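Local atomic coordinates of geranyltranstransferase (Stenotrophomonas maltophilia, PDB entry 7LBJ), a protein that probably catalyses the magnesium-dependent condensation of isopentenyl diphosphate with allylic diphosphates to build linear prenyl diphosphates such as farnesyl diphosphate. Residues Y87-V90 with H91-L94; P107-H110 with V111-E115; L291-L294 with A295-D299; Q224-D227 with D228-D231. All coordinates share one frame; numbering follows the deposited sequence.

Contact 1: Y87-V90 with H91-L94; sequences YSLV and HDDL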
# COMPACT_ATOMS: atom_id res chain seq x y z
N TYR A 87 4.40 8.76 2.39
CA TYR A 87 3.05 8.44 2.81
C TYR A 87 3.00 8.27 4.32
O TYR A 87 2.05 8.70 4.98
CB TYR A 87 2.51 7.19 2.06
CG TYR A 87 2.30 5.94 2.93
CD1 TYR A 87 1.30 5.89 3.91
CD2 TYR A 87 3.08 4.80 2.75
CE1 TYR A 87 1.13 4.76 4.73
CE2 TYR A 87 2.89 3.66 3.55
CZ TYR A 87 1.93 3.66 4.53
OH TYR A 87 1.76 2.55 5.32
N SER A 88 4.03 7.66 4.91
CA SER A 88 3.98 7.39 6.34
C SER A 88 3.96 8.69 7.13
O SER A 88 3.31 8.78 8.18
CB SER A 88 5.18 6.55 6.78
OG SER A 88 6.38 7.33 6.76
N LEU A 89 4.63 9.72 6.61
CA LEU A 89 4.65 11.01 7.31
C LEU A 89 3.32 11.73 7.19
O LEU A 89 2.90 12.41 8.13
CB LEU A 89 5.78 11.88 6.76
CG LEU A 89 7.20 11.34 6.92
CD1 LEU A 89 8.23 12.33 6.37
CD2 LEU A 89 7.48 11.01 8.37
N VAL A 90 2.66 11.62 6.02
CA VAL A 90 1.34 12.23 5.86
C VAL A 90 0.38 11.67 6.89
O VAL A 90 -0.38 12.42 7.52
CB VAL A 90 0.81 12.00 4.43
CG1 VAL A 90 -0.66 12.44 4.33
CG2 VAL A 90 1.64 12.77 3.46
N HIS A 91 0.40 10.35 7.09
CA HIS A 91 -0.47 9.76 8.10
C HIS A 91 0.01 10.07 9.52
O HIS A 91 -0.80 10.40 10.38
CB HIS A 91 -0.60 8.25 7.86
CG HIS A 91 -1.46 7.92 6.69
ND1 HIS A 91 -1.78 6.62 6.34
CD2 HIS A 91 -2.06 8.71 5.77
CE1 HIS A 91 -2.55 6.64 5.26
NE2 HIS A 91 -2.75 7.90 4.91
N ASP A 92 1.33 9.98 9.76
CA ASP A 92 1.88 10.31 11.08
C ASP A 92 1.46 11.70 11.56
O ASP A 92 1.24 11.91 12.76
CB ASP A 92 3.41 10.25 11.06
CG ASP A 92 3.96 8.84 11.23
OD1 ASP A 92 3.15 7.90 11.42
OD2 ASP A 92 5.21 8.68 11.19
N ASP A 93 1.38 12.67 10.64
CA ASP A 93 1.11 14.05 11.05
C ASP A 93 -0.34 14.27 11.45
O ASP A 93 -0.64 15.32 12.04
CB ASP A 93 1.45 15.03 9.93
CG ASP A 93 2.94 15.20 9.73
OD1 ASP A 93 3.70 14.96 10.70
OD2 ASP A 93 3.36 15.56 8.60
N LEU A 94 -1.22 13.34 11.13
CA LEU A 94 -2.65 13.52 11.36
C LEU A 94 -2.96 13.80 12.83
O LEU A 94 -2.25 13.31 13.73
CB LEU A 94 -3.43 12.28 10.91
CG LEU A 94 -3.46 12.09 9.40
CD1 LEU A 94 -4.06 10.72 9.07
CD2 LEU A 94 -4.28 13.20 8.75
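In helix 75-92, the run that leads into the first aspartate-rich motif, Tyr87 and His91 meet one turn apart as an offset edge-to-face (T-shaped) pair. The ring edge of Tyr87 comes over one face of His91, with the planes turned 82° apart and Tyr87 CE1 3.8 Å from His91 ND1. Tyr87 reaches this place with a chi1 of 112°, well off the usual staggered values. His91 is held by both ring nitrogens: ND1 is bonded to Asp123 OD2 of the second subunit and NE2 to the carbonyl of Ile119 in its own chain, so the ring's rotation is fixed at the dimer interface. Asp92 and Asp93 follow, opening the DDxxxxD sequence that runs to Asp98; in relatives this motif binds substrate diphosphate through magnesium ions. Asp92 N bonds Ser88 O at 2.8 Å and Asp93 N bonds Leu89 O at 2.9 Å. The Asp92 carboxylate folds back beside the preceding turn, CG standing 3.1 Å from Ser88 O, and its OD1 takes a hydrogen bond from Gln163. Asp93 has its CG 3.2 Å from Leu89 O, while its OD1 forms a salt bridge with Arg103. Leu94 sets its CG 3.6 Å from Val90 O.

Contact 2: P107-H110 with V111-E115; sequences PTTH and VAFDE. With EDO (1,2-ethanediol), chain D.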
# COMPACT_ATOMS: atom_id res chain seq x y z
N PRO A 107 3.11 24.01 6.09
CA PRO A 107 1.98 23.30 6.70
C PRO A 107 1.98 21.83 6.31
O PRO A 107 2.30 21.47 5.17
CB PRO A 107 0.76 24.03 6.14
CG PRO A 107 1.25 25.43 5.88
CD PRO A 107 2.69 25.26 5.43
N THR A 108 1.63 20.97 7.26
CA THR A 108 1.49 19.55 6.95
C THR A 108 0.33 19.34 5.97
O THR A 108 -0.49 20.22 5.75
CB THR A 108 1.29 18.74 8.23
OG1 THR A 108 0.23 19.32 8.99
CG2 THR A 108 2.57 18.75 9.07
N THR A 109 0.26 18.14 5.38
CA THR A 109 -0.66 17.96 4.26
C THR A 109 -2.12 18.11 4.69
O THR A 109 -2.93 18.68 3.94
CB THR A 109 -0.42 16.60 3.60
OG1 THR A 109 0.93 16.54 3.12
CG2 THR A 109 -1.39 16.37 2.41
N HIS A 110 -2.48 17.63 5.88
CA HIS A 110 -3.87 17.76 6.31
C HIS A 110 -4.23 19.19 6.69
O HIS A 110 -5.42 19.55 6.65
CB HIS A 110 -4.16 16.81 7.49
CG HIS A 110 -3.45 17.19 8.75
ND1 HIS A 110 -2.18 16.77 9.05
CD2 HIS A 110 -3.84 17.97 9.79
CE1 HIS A 110 -1.81 17.27 10.22
NE2 HIS A 110 -2.80 18.00 10.69
N VAL A 111 -3.24 20.03 7.04
CA VAL A 111 -3.49 21.45 7.25
C VAL A 111 -3.61 22.18 5.91
O VAL A 111 -4.51 22.99 5.70
CB VAL A 111 -2.40 22.08 8.13
CG1 VAL A 111 -2.65 23.58 8.34
CG2 VAL A 111 -2.34 21.39 9.47
N ALA A 112 -2.71 21.89 4.96
CA ALA A 112 -2.78 22.52 3.65
C ALA A 112 -4.05 22.13 2.91
O ALA A 112 -4.59 22.94 2.14
CB ALA A 112 -1.56 22.13 2.81
N PHE A 113 -4.54 20.91 3.11
CA PHE A 113 -5.72 20.42 2.42
C PHE A 113 -6.78 20.15 3.48
O PHE A 113 -7.38 21.10 4.01
CB PHE A 113 -5.37 19.22 1.54
CG PHE A 113 -4.41 19.57 0.42
CD1 PHE A 113 -3.04 19.60 0.65
CD2 PHE A 113 -4.89 19.93 -0.83
CE1 PHE A 113 -2.16 19.96 -0.37
CE2 PHE A 113 -4.00 20.29 -1.85
CZ PHE A 113 -2.65 20.30 -1.62
N ASP A 114 -7.05 18.89 3.81
CA ASP A 114 -7.93 18.51 4.91
C ASP A 114 -7.58 17.08 5.27
O ASP A 114 -6.76 16.44 4.60
CB ASP A 114 -9.41 18.66 4.54
CG ASP A 114 -9.75 17.98 3.23
OD1 ASP A 114 -9.61 16.75 3.15
OD2 ASP A 114 -10.16 18.68 2.28
N GLU A 115 -8.17 16.57 6.35
CA GLU A 115 -7.77 15.24 6.80
C GLU A 115 -8.14 14.16 5.79
O GLU A 115 -7.36 13.22 5.58
CB GLU A 115 -8.38 14.94 8.17
CG GLU A 115 -7.74 15.75 9.28
CD GLU A 115 -8.50 15.62 10.59
OE1 GLU A 115 -8.79 14.48 10.98
OE2 GLU A 115 -8.81 16.66 11.19
C1 EDO D . -6.67 20.22 9.68
O1 EDO D . -7.26 19.19 10.48
C2 EDO D . -7.65 20.67 8.60
O2 EDO D . -6.96 21.45 7.60
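Thr108 and Val111 pack closely at the start of the single-turn helix 109-112, which joins the small two-stranded hairpin of this otherwise helical prenyl synthase fold to helix 115-134. Thr108 sits at the N-cap position, yet its OG1 bonds the Asp100 carbonyl instead of capping, and Val111 CG2 presses to 3.3 Å from that OG1. The same methyl makes a CH-pi contact over the His110 ring, 4.0 Å from its centroid. A chi1 of 68° lodges His110 CG between its own N and carbonyl carbon, bringing the ring over the amide of Val111. Inside the turn, Ala112 N bonds Thr108 O almost straight (170°), and Phe113 N reaches Thr109 O at 2.9 Å with the Phe113 ring edge against that same oxygen. Asp114 then caps the next helix through Thr117 N and pairs with Arg39. The outer side is looser: the exposed Pro107 and Val111 approach only to 4.1 Å, CB to CG1. By His110 and Glu115 lies an ethanediol, probably from the crystallisation liquor. Its O1 stands in plane at the His110 ring edge, 3.1 Å from Glu115 OE2, and its O2 gives a 2.6 Å hydrogen bond to His110 O.

Contact 3: L291-L294 with A295-D299; sequences LATL and AVERD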
# COMPACT_ATOMS: atom_id res chain seq x y z
N LEU A 291 27.00 8.68 3.33
CA LEU A 291 25.68 8.64 3.95
C LEU A 291 25.78 8.25 5.42
O LEU A 291 25.05 8.78 6.26
CB LEU A 291 24.75 7.67 3.20
CG LEU A 291 24.42 8.07 1.76
CD1 LEU A 291 23.66 6.96 1.02
CD2 LEU A 291 23.62 9.37 1.74
N ALA A 292 26.71 7.35 5.74
CA ALA A 292 26.95 7.02 7.14
C ALA A 292 27.42 8.25 7.92
O ALA A 292 26.95 8.52 9.02
CB ALA A 292 27.98 5.89 7.24
N THR A 293 28.36 9.01 7.34
CA THR A 293 28.82 10.23 8.00
C THR A 293 27.69 11.24 8.16
O THR A 293 27.57 11.87 9.21
CB THR A 293 29.98 10.83 7.20
OG1 THR A 293 31.04 9.86 7.12
CG2 THR A 293 30.49 12.11 7.85
N LEU A 294 26.84 11.40 7.13
CA LEU A 294 25.71 12.32 7.26
C LEU A 294 24.75 11.87 8.36
O LEU A 294 24.21 12.70 9.09
CB LEU A 294 24.95 12.43 5.94
CG LEU A 294 25.65 13.25 4.86
CD1 LEU A 294 24.81 13.22 3.58
CD2 LEU A 294 25.93 14.69 5.31
N ALA A 295 24.54 10.56 8.50
CA ALA A 295 23.64 10.08 9.54
C ALA A 295 24.17 10.40 10.94
O ALA A 295 23.39 10.52 11.88
CB ALA A 295 23.41 8.58 9.39
N VAL A 296 25.48 10.56 11.08
CA VAL A 296 26.09 10.71 12.40
C VAL A 296 26.39 12.17 12.71
O VAL A 296 26.40 12.59 13.88
CB VAL A 296 27.37 9.85 12.46
CG1 VAL A 296 28.22 10.19 13.67
CG2 VAL A 296 26.97 8.36 12.46
N GLU A 297 26.63 12.97 11.67
CA GLU A 297 27.28 14.27 11.84
C GLU A 297 26.46 15.46 11.39
O GLU A 297 26.86 16.59 11.68
CB GLU A 297 28.61 14.30 11.08
CG GLU A 297 29.54 13.16 11.44
CD GLU A 297 30.99 13.47 11.13
OE1 GLU A 297 31.27 14.59 10.65
OE2 GLU A 297 31.84 12.58 11.36
N ARG A 298 25.34 15.26 10.71
CA ARG A 298 24.57 16.40 10.22
C ARG A 298 24.09 17.26 11.38
O ARG A 298 23.83 16.78 12.49
CB ARG A 298 23.39 15.93 9.37
CG ARG A 298 22.24 15.37 10.19
CD ARG A 298 21.42 14.35 9.41
NE ARG A 298 20.39 13.76 10.26
CZ ARG A 298 20.65 12.89 11.22
NH1 ARG A 298 21.87 12.46 11.45
NH2 ARG A 298 19.65 12.45 11.98
N ASP A 299 24.00 18.57 11.12
CA ASP A 299 23.56 19.53 12.13
C ASP A 299 22.05 19.75 12.13
O ASP A 299 21.52 20.27 13.12
CB ASP A 299 24.27 20.88 11.92
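Leu294 O is gripped twice by Arg298: by the backbone N at 3.2 Å and, more weakly, by the side-chain NH1 at 3.3 Å. Arg298 curls back to manage this, chi1 of 76° placing CG between its own N and carbonyl carbon before the chain runs extended as far as NE; the guanidinium edge then meets the carbonyl. Thr293 O also has two donors, shared between an i+3 and an i+4 amide: Val296 N, at 3.1 Å, sits above the carbonyl plane, and Glu297 N, at 2.9 Å, makes a weak bond. Beside it, Thr293 CG2 lies 3.6 Å from Glu297 CD and about equally far from both carboxylate oxygens. Further out, the other end of the guanidinium is fixed from helix 206-233: NH2 forms a salt bridge with Asp227 and a hydrogen bond to Phe223 O, while the Phe223 ring provides a cation-pi contact. Leu291 packs on helix 55-65, and Ala292 and Val296 on helix 260-277. This is the C-terminal end of helix 286-297 in the all-helical prenyl synthase fold, with its last turn tied through Arg298 to the first aspartate of the second aspartate-rich motif.

Contact 4: Q224-D227 with D228-D231; sequences QVRD and DILD
Arg226 and Leu230 lie against each other on helix 206-233, within the stretch that holds the second aspartate-rich motif, DDxxD, here Asp227, Asp228 and Asp231. In relatives this motif coordinates magnesium that holds the substrate diphosphate. The backbone bonds are regular alpha-helical ones, from Asp228 N to Gln224 O through to Asp231 N to Asp227 O, the latter 2.9 Å long. Among side chains, one weak hydrogen bond follows the same spacing: Gln224 NE2 gives to Asp228 OD1 at 3.2 Å with an angle of 135°, the amide and carboxylate planes being turned 80° apart. Gln224 gets there by bending at chi2 (63°), and the other carboxylate oxygen, Asp228 OD2, is bonded to Phe254 N, so both oxygens of this buried aspartate have partners. In van der Waals contact, Leu230 CD2 sits over the centre of one guanidinium face of Arg226, 3.6 Å from CZ. The apolar pair is on the buried side, where Val225 CG1 touches Ile229 CD1 at 4.0 Å, near helix 260-277. The guanidinium is also held from outside, NH2 probably bonding the carbonyl of Arg298. Two like charges stand near each other without contact: Asp227, whose OD1 pairs with Arg298, and Asp231, one turn on, with Asp227 OD2 6.3 Å from Asp231 OD2.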
# COMPACT_ATOMS: atom_id res chain seq x y z
N GLN A 224 18.72 7.71 14.22
CA GLN A 224 17.78 8.02 15.29
C GLN A 224 18.49 8.47 16.57
O GLN A 224 18.00 9.37 17.26
CB GLN A 224 16.89 6.81 15.57
CG GLN A 224 15.84 7.08 16.62
CD GLN A 224 14.86 8.16 16.18
OE1 GLN A 224 14.47 8.21 15.01
NE2 GLN A 224 14.48 9.05 17.11
N VAL A 225 19.61 7.84 16.93
CA VAL A 225 20.38 8.31 18.09
C VAL A 225 20.81 9.76 17.88
O VAL A 225 20.68 10.61 18.77
CB VAL A 225 21.58 7.39 18.34
CG1 VAL A 225 22.46 7.92 19.48
CG2 VAL A 225 21.11 5.96 18.67
N ARG A 226 21.33 10.07 16.68
CA ARG A 226 21.71 11.45 16.36
C ARG A 226 20.53 12.40 16.51
O ARG A 226 20.68 13.50 17.06
CB ARG A 226 22.28 11.53 14.93
CG ARG A 226 22.64 12.95 14.46
CD ARG A 226 23.54 13.64 15.48
NE ARG A 226 24.12 14.89 15.01
CZ ARG A 226 24.84 15.71 15.76
NH1 ARG A 226 25.09 15.45 17.04
NH2 ARG A 226 25.34 16.82 15.22
N ASP A 227 19.37 12.00 15.99
CA ASP A 227 18.17 12.83 16.10
C ASP A 227 17.85 13.12 17.56
O ASP A 227 17.57 14.27 17.93
CB ASP A 227 16.99 12.14 15.42
CG ASP A 227 16.85 12.50 13.94
OD1 ASP A 227 17.77 13.14 13.38
OD2 ASP A 227 15.83 12.12 13.33
N ASP A 228 17.90 12.09 18.41
CA ASP A 228 17.65 12.27 19.83
C ASP A 228 18.63 13.26 20.45
O ASP A 228 18.23 14.12 21.24
CB ASP A 228 17.75 10.93 20.56
CG ASP A 228 16.49 10.11 20.45
OD1 ASP A 228 15.58 10.51 19.69
OD2 ASP A 228 16.41 9.07 21.14
N ILE A 229 19.91 13.13 20.11
CA ILE A 229 20.91 14.05 20.65
C ILE A 229 20.60 15.48 20.21
O ILE A 229 20.68 16.42 21.01
CB ILE A 229 22.32 13.60 20.24
CG1 ILE A 229 22.71 12.33 20.99
CG2 ILE A 229 23.34 14.71 20.54
CD1 ILE A 229 23.89 11.60 20.37
N LEU A 230 20.23 15.65 18.93
CA LEU A 230 19.94 16.99 18.42
C LEU A 230 18.72 17.59 19.10
O LEU A 230 18.71 18.79 19.40
CB LEU A 230 19.73 16.93 16.91
CG LEU A 230 20.97 16.65 16.08
CD1 LEU A 230 20.58 16.40 14.63
CD2 LEU A 230 21.95 17.80 16.19
N ASP A 231 17.69 16.78 19.34
CA ASP A 231 16.49 17.26 20.03
C ASP A 231 16.84 17.85 21.39
O ASP A 231 16.32 18.91 21.76
CB ASP A 231 15.48 16.12 20.18
CG ASP A 231 14.76 15.80 18.89
OD1 ASP A 231 14.82 16.61 17.94
OD2 ASP A 231 14.12 14.73 18.82

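Overall arrangement
Contacts 1 and 4 hold the two aspartate-rich motifs; their centres lie about 20 Å apart and their nearest atoms about 10 Å, consistent with the prenyl synthase active site in which the motifs face each other across the substrate cavity. Each has a companion. Contact 2 lies against contact 1, with Leu94 CD2 3.8 Å from His110 CB and Asp93 OD2 3.3 Å from Thr108 CG2. Contact 3, about 11 Å from contact 4 between centres, brings the chain's last helix to the DDxxD helix, where Ala295 O also packs 3.4 Å from Arg226 CB. Contacts 2 and 3 are the most distant pair, about 30 Å between centres.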